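Local coordinates for calcium binding protein (Fasciola hepatica, PDB 5FX0), which probably binds calcium ions and carries a dynein light chain-like domain, the part described here, joined to an EF-hand region in the full-length protein, at residues A[70-73]-A[74-78]. Numbering follows the deposited sequence.
Sequences VILT and GSYWM
Leu-72 reaches across the inside of the bend to Tyr-76, and this apolar touch is the main side-chain meeting between the two arms. Both residues have CB directed into the angle of the corner. Methyl CD1 of Leu-72 lies 4.0 Å from CB of Tyr-76 and sits at the same distance from ring atom CD1, approaching the ring obliquely while the two side chains cross at about a right angle. The same methyl is in van der Waals proximity to two backbone oxygens, O of Gly-74 and O of Ser-75, each 4.1 Å from CD1 of Leu-72. In Tyr-76, a chi1 of 69° tucks CG in between the backbone N and C, which brings the ring alongside that methyl; the side chain also packs on Ile-96 and Leu-98 of strand 95-101, and its OH is hydrogen-bonded to OE1 of Gln-89.

The corner itself is Thr-73 and Gly-74. Gly-74 takes phi 127° and psi -153°, angles that the lack of a side chain makes easy, and the chain changes direction here. Strand 67-72 is the outermost strand of this chain's own antiparallel sheet, hydrogen-bonded to strand 95-101; after the turn, strand 75-79 leaves that sheet. In the dimer both arms, residues 70 to 78, pair antiparallel with backbone of the second subunit, so the sheet continues across the interface, as in dynein light chains, where the strand after this corner crosses to the partner's sheet.

Thr-73 turns its side chain away from the second arm and touches His-95 of strand 95-101. Across the interface, Leu-72 and Thr-73 pack on Ser-75 of the second subunit, and Trp-77 on Met-48 of that chain.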
loop_
_atom_site.group_PDB
_atom_site.type_symbol
_atom_site.label_atom_id
_atom_site.label_comp_id
_atom_site.label_asym_id
_atom_site.label_seq_id
_atom_site.Cartn_x
_atom_site.Cartn_y
_atom_site.Cartn_z
ATOM N N VAL A 70 -4.425 -2.412 1.864
ATOM C CA VAL A 70 -3.525 -1.555 2.600
ATOM C C VAL A 70 -4.380 -0.452 3.203
ATOM O O VAL A 70 -5.219 0.135 2.518
ATOM C CB VAL A 70 -2.430 -0.959 1.687
ATOM C CG1 VAL A 70 -1.568 0.057 2.428
ATOM C CG2 VAL A 70 -1.535 -2.049 1.144
ATOM N N ILE A 71 -4.177 -0.179 4.487
ATOM C CA ILE A 71 -4.828 0.924 5.157
ATOM C C ILE A 71 -3.743 1.878 5.562
ATOM O O ILE A 71 -2.685 1.456 6.047
ATOM C CB ILE A 71 -5.632 0.468 6.376
ATOM C CG1 ILE A 71 -6.664 -0.573 5.959
ATOM C CG2 ILE A 71 -6.367 1.638 7.018
ATOM C CD1 ILE A 71 -7.428 -1.132 7.142
ATOM N N LEU A 72 -3.994 3.164 5.365
ATOM C CA LEU A 72 -3.035 4.153 5.764
ATOM C C LEU A 72 -3.642 5.476 6.118
ATOM O O LEU A 72 -4.821 5.694 5.958
ATOM C CB LEU A 72 -1.989 4.337 4.683
ATOM C CG LEU A 72 -2.503 4.864 3.355
ATOM C CD1 LEU A 72 -1.720 6.092 2.939
ATOM C CD2 LEU A 72 -2.375 3.768 2.317
ATOM N N THR A 73 -2.797 6.328 6.666
ATOM C CA THR A 73 -3.059 7.731 6.892
ATOM C C THR A 73 -1.838 8.384 6.279
ATOM O O THR A 73 -0.714 7.945 6.526
ATOM C CB THR A 73 -3.126 8.055 8.402
ATOM O OG1 THR A 73 -1.804 8.050 8.956
ATOM C CG2 THR A 73 -3.942 7.012 9.114
ATOM N N GLY A 74 -2.043 9.407 5.483
ATOM C CA GLY A 74 -0.944 10.138 4.883
ATOM C C GLY A 74 -1.182 10.173 3.404
ATOM O O GLY A 74 -2.320 10.100 2.967
ATOM N N SER A 75 -0.104 10.285 2.643
ATOM C CA SER A 75 -0.164 10.351 1.192
ATOM C C SER A 75 0.458 9.075 0.640
ATOM O O SER A 75 1.265 8.403 1.310
ATOM C CB SER A 75 0.611 11.567 0.704
ATOM O OG SER A 75 0.571 12.620 1.667
ATOM N N TYR A 76 0.087 8.735 -0.580
ATOM C CA TYR A 76 0.542 7.481 -1.181
ATOM C C TYR A 76 0.599 7.641 -2.688
ATOM O O TYR A 76 -0.130 8.456 -3.248
ATOM C CB TYR A 76 -0.360 6.294 -0.785
ATOM C CG TYR A 76 -1.711 6.380 -1.402
ATOM C CD1 TYR A 76 -2.713 7.144 -0.825
ATOM C CD2 TYR A 76 -1.973 5.778 -2.616
ATOM C CE1 TYR A 76 -3.951 7.267 -1.428
ATOM C CE2 TYR A 76 -3.214 5.896 -3.231
ATOM C CZ TYR A 76 -4.191 6.642 -2.626
ATOM O OH TYR A 76 -5.412 6.755 -3.236
ATOM N N TRP A 77 1.473 6.845 -3.299
ATOM C CA TRP A 77 1.662 6.732 -4.734
ATOM C C TRP A 77 1.888 5.242 -4.964
ATOM O O TRP A 77 2.716 4.644 -4.289
ATOM C CB TRP A 77 2.900 7.538 -5.156
ATOM C CG TRP A 77 2.813 8.948 -4.726
ATOM C CD1 TRP A 77 2.272 9.990 -5.426
ATOM C CD2 TRP A 77 3.214 9.484 -3.452
ATOM N NE1 TRP A 77 2.340 11.145 -4.681
ATOM C CE2 TRP A 77 2.907 10.866 -3.466
ATOM C CE3 TRP A 77 3.794 8.928 -2.300
ATOM C CZ2 TRP A 77 3.157 11.698 -2.380
ATOM C CZ3 TRP A 77 4.053 9.761 -1.224
ATOM C CH2 TRP A 77 3.731 11.138 -1.275
ATOM N N MET A 78 1.156 4.624 -5.883
ATOM C CA MET A 78 1.222 3.170 -6.050
ATOM C C MET A 78 1.327 2.737 -7.507
ATOM O O MET A 78 1.076 3.536 -8.436
ATOM C CB MET A 78 0.027 2.486 -5.382
ATOM C CG MET A 78 -1.337 2.785 -5.982
ATOM S SD MET A 78 -2.565 1.548 -5.492
ATOM C CE MET A 78 -3.669 1.573 -6.913
#